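Local atomic coordinates of mitogen-activated protein kinase, putative (Map kinase-like protein) (Leishmania major, PDB entry 3PG1), a protein that probably binds ATP and phosphorylates serine or threonine residues of other proteins, as expected of a MAP kinase. Residues N84-H88 and P89-G93; W198-A201 and P202-M206; P287-D290 and P291-D295; F337-D340 and E341-D345. All coordinates share one frame; numbering follows the deposited sequence.

In the fold
Contact 1 is largely buried and lies nearest of the four to the centre of the chain, contacts 2 and 3 are partly buried, and contact 4 sits on the surface. Contacts 1 and 4 share helix 70-85: the first is the turn leaving its C-terminal end, the second an extended loop with a turn, packed against its flank, and they meet where the rings of His-85 and Phe-337 stand edge-to-face. Contacts 2 and 3 are helix starts that both pack on helix 214-229. The chemistry follows location: an imidazole and a water bind backbone in contact 1, a main-chain carbonyl starts the helix in contact 2, and exposed aspartates accept backbone N-H groups in contacts 3 and 4.

Contact 1: N84-H88 and P89-G93; sequences NHFHH and PNILG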
# COMPACT_ATOMS: atom_id res chain seq x y z
N ASN A 84 -1.37 12.85 -4.78
CA ASN A 84 -2.09 13.84 -5.56
C ASN A 84 -2.39 13.43 -6.99
O ASN A 84 -3.19 14.10 -7.66
CB ASN A 84 -1.32 15.16 -5.50
CG ASN A 84 -2.20 16.38 -5.56
OD1 ASN A 84 -3.36 16.37 -5.16
ND2 ASN A 84 -1.65 17.46 -6.11
N HIS A 85 -1.80 12.32 -7.46
CA HIS A 85 -1.99 11.79 -8.81
C HIS A 85 -3.34 11.08 -9.01
O HIS A 85 -3.90 11.10 -10.11
CB HIS A 85 -0.82 10.84 -9.15
CG HIS A 85 -0.82 10.40 -10.58
ND1 HIS A 85 -0.42 11.24 -11.60
CD2 HIS A 85 -1.20 9.21 -11.12
CE1 HIS A 85 -0.60 10.56 -12.72
NE2 HIS A 85 -1.06 9.33 -12.48
N PHE A 86 -3.85 10.42 -7.97
CA PHE A 86 -5.12 9.65 -8.06
C PHE A 86 -6.30 10.42 -7.50
O PHE A 86 -6.13 11.19 -6.57
CB PHE A 86 -4.97 8.32 -7.30
CG PHE A 86 -3.88 7.48 -7.92
CD1 PHE A 86 -4.13 6.71 -9.06
CD2 PHE A 86 -2.57 7.53 -7.43
CE1 PHE A 86 -3.11 6.00 -9.67
CE2 PHE A 86 -1.55 6.82 -8.06
CZ PHE A 86 -1.82 6.04 -9.16
N HIS A 87 -7.51 10.15 -8.02
CA HIS A 87 -8.77 10.73 -7.57
C HIS A 87 -9.75 9.62 -7.76
O HIS A 87 -10.54 9.62 -8.71
CB HIS A 87 -9.15 11.96 -8.42
CG HIS A 87 -8.10 13.02 -8.38
ND1 HIS A 87 -7.11 13.09 -9.36
CD2 HIS A 87 -7.84 13.95 -7.43
CE1 HIS A 87 -6.32 14.08 -8.99
NE2 HIS A 87 -6.72 14.64 -7.85
N HIS A 88 -9.63 8.59 -6.91
CA HIS A 88 -10.44 7.40 -7.06
C HIS A 88 -10.93 6.93 -5.69
O HIS A 88 -10.14 6.98 -4.74
CB HIS A 88 -9.61 6.29 -7.77
CG HIS A 88 -10.42 5.10 -8.16
ND1 HIS A 88 -10.72 4.10 -7.25
CD2 HIS A 88 -10.92 4.76 -9.36
CE1 HIS A 88 -11.43 3.20 -7.91
NE2 HIS A 88 -11.58 3.55 -9.19
N PRO A 89 -12.18 6.43 -5.57
CA PRO A 89 -12.68 6.00 -4.24
C PRO A 89 -11.87 4.94 -3.51
O PRO A 89 -11.97 4.84 -2.30
CB PRO A 89 -14.12 5.49 -4.53
CG PRO A 89 -14.49 6.01 -5.87
CD PRO A 89 -13.21 6.25 -6.62
N ASN A 90 -11.12 4.10 -4.22
CA ASN A 90 -10.38 3.00 -3.60
C ASN A 90 -8.94 3.31 -3.29
O ASN A 90 -8.25 2.44 -2.76
CB ASN A 90 -10.45 1.76 -4.47
CG ASN A 90 -11.83 1.20 -4.58
OD1 ASN A 90 -12.32 0.95 -5.67
ND2 ASN A 90 -12.49 0.99 -3.45
N ILE A 91 -8.50 4.54 -3.61
CA ILE A 91 -7.13 5.01 -3.40
C ILE A 91 -7.18 6.18 -2.43
O ILE A 91 -7.87 7.17 -2.72
CB ILE A 91 -6.43 5.39 -4.74
CG1 ILE A 91 -6.40 4.19 -5.78
CG2 ILE A 91 -5.00 5.97 -4.48
CD1 ILE A 91 -5.68 2.97 -5.31
N LEU A 92 -6.45 6.08 -1.30
CA LEU A 92 -6.46 7.17 -0.30
C LEU A 92 -5.91 8.44 -0.94
O LEU A 92 -4.86 8.41 -1.55
CB LEU A 92 -5.68 6.79 0.98
CG LEU A 92 -5.78 7.79 2.17
CD1 LEU A 92 -7.15 7.74 2.80
CD2 LEU A 92 -4.68 7.53 3.19
N GLY A 93 -6.69 9.50 -0.90
CA GLY A 93 -6.25 10.74 -1.54
C GLY A 93 -5.88 11.85 -0.59
O GLY A 93 -6.05 11.72 0.63
O HOH W 1 -7.70 8.99 -4.84
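His-88 uses both its ring and its main chain to hold the turn that follows it. Two direct hydrogen bonds do this. Ile-91 N donates to His-88 O over 3.1 Å, closing a type I beta turn from His-88 to Ile-91, with the donor well above the carbonyl plane (54° out of it). Inside the turn, Asn-90 N donates a hydrogen bond to His-88 ND1, 3.1 Å away and nearly straight at 167°, though tilted from the imidazole plane. With CG anti to the backbone N (chi1 -171°), the ring folds forward over the turn, and ND1 is probably its unprotonated nitrogen. A water ties the neck of the loop together: it accepts from His-88 N and lies 2.8 Å from Ile-91 O, to which it can donate.

The sequence His-88, Pro-89, Asn-90 is the HxN motif of protein kinases, in the loop between helix 70-85 and strand 96-100, which here leans on helix 133-152. Asn-90 anchors the turn to the body of the kinase, its ND2 bonding to Ile-173 O and His-142 ND1.

Apolar contacts flank the turn. Pro-89 CD lies over one face of the His-88 imidazole, 3.5 Å from the ring centroid, as a CH-pi contact. Further back, Phe-86 CB meets Ile-91 CG2 at 3.7 Å; the two side chains cross obliquely, and both continue onto helix 133-152 at Val-149 and Leu-150.

Contact 2: W198-A201 and P202-M206; sequences WYRA and PELVM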
# COMPACT_ATOMS: atom_id res chain seq x y z
N TRP A 198 5.43 -11.88 5.14
CA TRP A 198 4.36 -12.84 4.89
C TRP A 198 3.56 -12.66 3.60
O TRP A 198 2.94 -13.62 3.13
CB TRP A 198 3.42 -12.95 6.10
CG TRP A 198 4.05 -13.39 7.40
CD1 TRP A 198 5.32 -13.89 7.59
CD2 TRP A 198 3.39 -13.48 8.67
NE1 TRP A 198 5.49 -14.25 8.91
CE2 TRP A 198 4.34 -13.98 9.60
CE3 TRP A 198 2.10 -13.13 9.13
CZ2 TRP A 198 4.01 -14.21 10.95
CZ3 TRP A 198 1.79 -13.32 10.47
CH2 TRP A 198 2.73 -13.86 11.36
N TYR A 199 3.58 -11.45 3.01
CA TYR A 199 2.78 -11.13 1.81
C TYR A 199 3.63 -10.91 0.57
O TYR A 199 3.09 -10.48 -0.42
CB TYR A 199 1.90 -9.88 2.09
CG TYR A 199 1.08 -10.04 3.36
CD1 TYR A 199 -0.21 -10.54 3.31
CD2 TYR A 199 1.63 -9.75 4.62
CE1 TYR A 199 -0.95 -10.76 4.48
CE2 TYR A 199 0.91 -9.97 5.79
CZ TYR A 199 -0.38 -10.47 5.72
OH TYR A 199 -1.11 -10.67 6.87
N ARG A 200 4.95 -11.16 0.64
CA ARG A 200 5.88 -10.92 -0.46
C ARG A 200 5.85 -12.05 -1.46
O ARG A 200 6.00 -13.22 -1.09
CB ARG A 200 7.32 -10.71 0.05
CG ARG A 200 7.46 -9.56 1.04
CD ARG A 200 8.41 -8.48 0.56
NE ARG A 200 8.65 -7.48 1.60
CZ ARG A 200 7.83 -6.47 1.89
NH1 ARG A 200 6.69 -6.32 1.23
NH2 ARG A 200 8.13 -5.62 2.87
N ALA A 201 5.73 -11.68 -2.73
CA ALA A 201 5.69 -12.59 -3.87
C ALA A 201 7.02 -13.34 -3.90
O ALA A 201 8.03 -12.78 -3.46
CB ALA A 201 5.51 -11.77 -5.14
N PRO A 202 7.05 -14.58 -4.43
CA PRO A 202 8.34 -15.33 -4.52
C PRO A 202 9.47 -14.55 -5.17
O PRO A 202 10.57 -14.54 -4.61
CB PRO A 202 7.95 -16.57 -5.33
CG PRO A 202 6.50 -16.77 -4.97
CD PRO A 202 5.93 -15.39 -4.93
N GLU A 203 9.19 -13.79 -6.24
CA GLU A 203 10.23 -12.96 -6.87
C GLU A 203 10.77 -11.84 -5.95
O GLU A 203 11.93 -11.50 -6.09
CB GLU A 203 9.78 -12.41 -8.27
CG GLU A 203 8.53 -11.52 -8.25
CD GLU A 203 7.16 -12.18 -8.36
OE1 GLU A 203 6.24 -11.50 -8.87
OE2 GLU A 203 6.99 -13.35 -7.93
N LEU A 204 9.96 -11.30 -4.98
CA LEU A 204 10.54 -10.30 -4.04
C LEU A 204 11.33 -11.01 -2.96
O LEU A 204 12.35 -10.50 -2.50
CB LEU A 204 9.46 -9.41 -3.39
CG LEU A 204 8.68 -8.46 -4.37
CD1 LEU A 204 7.70 -7.65 -3.61
CD2 LEU A 204 9.66 -7.46 -5.08
N VAL A 205 10.87 -12.22 -2.53
CA VAL A 205 11.62 -12.98 -1.49
C VAL A 205 13.01 -13.32 -2.11
O VAL A 205 14.01 -13.34 -1.40
CB VAL A 205 10.85 -14.28 -1.07
CG1 VAL A 205 11.71 -15.16 -0.12
CG2 VAL A 205 9.47 -13.95 -0.43
N MET A 206 13.03 -13.61 -3.44
CA MET A 206 14.27 -13.94 -4.16
C MET A 206 14.99 -12.69 -4.70
O MET A 206 15.91 -12.81 -5.52
CB MET A 206 14.03 -15.00 -5.22
CG MET A 206 13.47 -16.31 -4.63
SD MET A 206 13.32 -17.61 -5.88
CE MET A 206 12.04 -16.90 -6.97
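Ala-201 O is gripped by two backbone N-H groups of the short helix it precedes. Val-205 N donates to Ala-201 O at 3.0 Å, nearly on the line of the carbonyl; Leu-204 N lies 2.9 Å from the same Ala-201 O but at a bent 130°, a weak second bond. Ala-201 is thus the N-cap, and Pro-202, with no N-H to offer, takes the first helical position.

Side chains pack round this junction. CG2 of Val-205 lies 3.6 Å from Ala-201 O and also reaches Arg-200 CB at 3.9 Å. Arg-200 and Leu-204 cross at about a right angle, and their contact is looser, with CD of the arginine 4.2 Å from CB of the leucine. Glu-203 turns back on itself: CG set between the backbone N and the carbonyl carbon (chi1 60°), with a bend at chi2, brings OE2 to 3.5 Å from Ala-201 CB.

Both charged ends are held from outside, Arg-200 NH1 by Asp-159 of the HRD motif and Glu-203 OE1 by Arg-308. Ala-201, Pro-202 and Glu-203 form the APE motif that ends the activation segment of protein kinases, and the salt bridge from its glutamate to the distant Arg-308 is characteristic of that fold.

Contact 3: P287-D290 and P291-D295; sequences PTAD and PVALD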
# COMPACT_ATOMS: atom_id res chain seq x y z
N PRO A 287 -10.09 -23.99 3.78
CA PRO A 287 -11.29 -24.84 3.90
C PRO A 287 -12.67 -24.22 3.74
O PRO A 287 -13.60 -24.91 3.28
CB PRO A 287 -11.11 -25.56 5.26
CG PRO A 287 -10.03 -24.88 5.98
CD PRO A 287 -9.18 -24.17 4.93
N THR A 288 -12.82 -22.95 4.13
CA THR A 288 -14.14 -22.29 4.05
C THR A 288 -14.37 -21.60 2.69
O THR A 288 -15.44 -21.05 2.48
CB THR A 288 -14.35 -21.37 5.25
OG1 THR A 288 -13.41 -20.30 5.18
CG2 THR A 288 -14.24 -22.13 6.61
N ALA A 289 -13.38 -21.63 1.76
CA ALA A 289 -13.59 -21.03 0.44
C ALA A 289 -14.32 -22.01 -0.47
O ALA A 289 -13.91 -23.18 -0.53
CB ALA A 289 -12.25 -20.64 -0.20
N ASP A 290 -15.37 -21.56 -1.17
CA ASP A 290 -16.08 -22.39 -2.13
C ASP A 290 -15.20 -22.65 -3.40
O ASP A 290 -14.16 -22.01 -3.53
CB ASP A 290 -17.51 -21.88 -2.44
CG ASP A 290 -17.71 -20.67 -3.35
OD1 ASP A 290 -16.79 -20.37 -4.16
OD2 ASP A 290 -18.81 -20.11 -3.34
N PRO A 291 -15.57 -23.59 -4.31
CA PRO A 291 -14.68 -23.88 -5.47
C PRO A 291 -14.30 -22.74 -6.40
O PRO A 291 -13.19 -22.71 -6.91
CB PRO A 291 -15.40 -25.02 -6.21
CG PRO A 291 -16.22 -25.72 -5.08
CD PRO A 291 -16.71 -24.54 -4.27
N VAL A 292 -15.20 -21.79 -6.58
CA VAL A 292 -14.99 -20.63 -7.46
C VAL A 292 -13.96 -19.69 -6.82
O VAL A 292 -13.05 -19.20 -7.49
CB VAL A 292 -16.31 -19.90 -7.80
CG1 VAL A 292 -16.05 -18.77 -8.79
CG2 VAL A 292 -17.36 -20.89 -8.37
N ALA A 293 -14.11 -19.45 -5.52
CA ALA A 293 -13.17 -18.66 -4.71
C ALA A 293 -11.78 -19.31 -4.71
O ALA A 293 -10.76 -18.61 -4.86
CB ALA A 293 -13.71 -18.54 -3.29
N LEU A 294 -11.72 -20.66 -4.55
CA LEU A 294 -10.44 -21.38 -4.53
C LEU A 294 -9.70 -21.27 -5.85
O LEU A 294 -8.48 -21.17 -5.84
CB LEU A 294 -10.60 -22.86 -4.20
CG LEU A 294 -10.82 -23.20 -2.74
CD1 LEU A 294 -11.20 -24.68 -2.61
CD2 LEU A 294 -9.58 -22.86 -1.91
N ASP A 295 -10.44 -21.39 -6.96
CA ASP A 295 -9.94 -21.29 -8.32
C ASP A 295 -9.26 -19.93 -8.51
O ASP A 295 -8.14 -19.88 -9.00
CB ASP A 295 -11.08 -21.47 -9.33
CG ASP A 295 -10.56 -21.43 -10.75
OD1 ASP A 295 -9.91 -22.42 -11.17
OD2 ASP A 295 -10.67 -20.36 -11.39
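A chi1 of 77° places the carboxylate of Asp-290 between its own backbone N and carbonyl carbon, and a small chi2 swings OD1 over the first turn of helix 291-300. There Asp-290 OD1 receives Ala-293 N at 3.1 Å in an almost straight bond (171°), met nearly along the C-O direction of the carboxylate. Val-292 N adds a weak bond to the same Asp-290 OD1, 3.2 Å long and strongly bent. Asp-290 is therefore the N-cap, with Pro-291 filling the next position, where no N-H needs a partner. A negative charge here should interact favourably with the helix dipole.

The main chain of the aspartate takes part as well: Asp-290 O accepts from Leu-294 N at 3.0 Å, the first regular helical bond. Beneath the polar cap, Ala-289 points its methyl at the helix, with CB 4.0 Å from Ala-293 CB and 3.9 Å from Leu-294 CD2. This small apolar patch joins the incoming loop to the inner side of the first turn.

Asp-290 and Val-292 are exposed, whereas the alanines face inward: Ala-289 and Ala-293 both pack on Phe-228 of helix 214-229, and Leu-294 reaches Trp-282 and Thr-283 of helix 282-285.

Contact 4: F337-D340 and E341-D345; sequences FHFD and ESVTD
Asp-340 and Ser-342 make the tight part of this turn, the side-chain contact of Phe-339 with Val-343 its loose part. Asp-340 OD1 accepts twice from the serine. Ser-342 OG donates to Asp-340 OD1 over a short 2.5 Å, on the syn side and 29° out of the carboxylate plane, while Ser-342 N approaches the anti lone pair of Asp-340 OD1 at 3.3 Å. The backbone bond makes an Asx turn, nested in a type I beta turn from Asp-340 to Val-343. Also tight is Val-343 CG2, 3.2 Å from Asp-340 O.

By contrast, CE2 of Phe-339 and CG2 of Val-343 are a slack 4.4 Å apart. The Glu-341 side chain crosses that of Phe-339 at about a right angle, and its OE2 comes close, 3.3 Å from Phe-339 CD2, oblique to the ring. Asp-340, Glu-341 and Ser-342 are exposed, whereas Phe-339 and Val-343 touch Arg-81 and Lys-74 of helix 70-85, consistent with the C-terminal extension of MAP kinases, which packs back on this helix.

With two donors on one carboxylate oxygen, the turn is probably stabilised in large part by local polar bonds; the long, weak ion pair of Glu-341 with Arg-78 probably adds only modest electrostatic attraction to the helix.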
# COMPACT_ATOMS: atom_id res chain seq x y z
N PHE A 337 1.78 7.82 -14.19
CA PHE A 337 2.53 8.66 -13.26
C PHE A 337 3.98 8.78 -13.77
O PHE A 337 4.58 7.79 -14.20
CB PHE A 337 2.49 8.09 -11.82
CG PHE A 337 3.31 8.89 -10.83
CD1 PHE A 337 2.85 10.11 -10.34
CD2 PHE A 337 4.56 8.43 -10.41
CE1 PHE A 337 3.61 10.85 -9.43
CE2 PHE A 337 5.32 9.17 -9.49
CZ PHE A 337 4.85 10.39 -9.03
N HIS A 338 4.51 10.00 -13.77
CA HIS A 338 5.88 10.31 -14.16
C HIS A 338 6.50 11.18 -13.08
O HIS A 338 5.89 12.17 -12.66
CB HIS A 338 5.94 11.06 -15.51
CG HIS A 338 5.45 10.28 -16.69
ND1 HIS A 338 4.27 10.60 -17.34
CD2 HIS A 338 6.01 9.21 -17.32
CE1 HIS A 338 4.14 9.72 -18.32
NE2 HIS A 338 5.16 8.86 -18.34
N PHE A 339 7.66 10.78 -12.60
CA PHE A 339 8.43 11.59 -11.66
C PHE A 339 9.83 11.75 -12.27
O PHE A 339 10.49 10.75 -12.60
CB PHE A 339 8.47 11.00 -10.24
CG PHE A 339 9.09 11.93 -9.21
CD1 PHE A 339 8.30 12.79 -8.47
CD2 PHE A 339 10.46 11.95 -9.00
CE1 PHE A 339 8.86 13.67 -7.53
CE2 PHE A 339 11.03 12.82 -8.07
CZ PHE A 339 10.23 13.67 -7.34
N ASP A 340 10.26 13.01 -12.48
CA ASP A 340 11.57 13.29 -13.05
C ASP A 340 12.59 13.25 -11.89
O ASP A 340 12.63 14.16 -11.07
CB ASP A 340 11.58 14.65 -13.80
CG ASP A 340 12.75 14.85 -14.75
OD1 ASP A 340 13.89 14.52 -14.37
OD2 ASP A 340 12.52 15.38 -15.86
N GLU A 341 13.34 12.14 -11.80
CA GLU A 341 14.32 11.90 -10.74
C GLU A 341 15.65 12.63 -10.91
O GLU A 341 16.46 12.66 -9.98
CB GLU A 341 14.49 10.40 -10.47
CG GLU A 341 13.61 9.91 -9.33
CD GLU A 341 12.69 8.77 -9.67
OE1 GLU A 341 13.17 7.76 -10.24
OE2 GLU A 341 11.48 8.86 -9.34
N SER A 342 15.85 13.30 -12.08
CA SER A 342 17.03 14.12 -12.37
C SER A 342 17.03 15.42 -11.53
O SER A 342 18.07 16.08 -11.44
CB SER A 342 17.10 14.45 -13.86
OG SER A 342 16.22 15.50 -14.21
N VAL A 343 15.86 15.79 -10.94
CA VAL A 343 15.73 16.98 -10.08
C VAL A 343 16.59 16.80 -8.84
O VAL A 343 16.64 15.71 -8.26
CB VAL A 343 14.27 17.42 -9.76
CG1 VAL A 343 13.49 17.75 -11.04
CG2 VAL A 343 13.52 16.38 -8.91
N THR A 344 17.33 17.85 -8.47
CA THR A 344 18.25 17.81 -7.34
C THR A 344 18.19 19.09 -6.51
O THR A 344 18.36 19.05 -5.30
CB THR A 344 19.67 17.41 -7.82
OG1 THR A 344 20.50 17.17 -6.68
CG2 THR A 344 20.31 18.43 -8.76
N ASP A 345 17.91 20.23 -7.18
CA ASP A 345 17.83 21.54 -6.55
C ASP A 345 16.58 21.64 -5.66
O ASP A 345 15.47 21.36 -6.13
CB ASP A 345 17.82 22.64 -7.63
CG ASP A 345 18.49 23.92 -7.21
OD1 ASP A 345 17.88 24.67 -6.42
OD2 ASP A 345 19.61 24.18 -7.69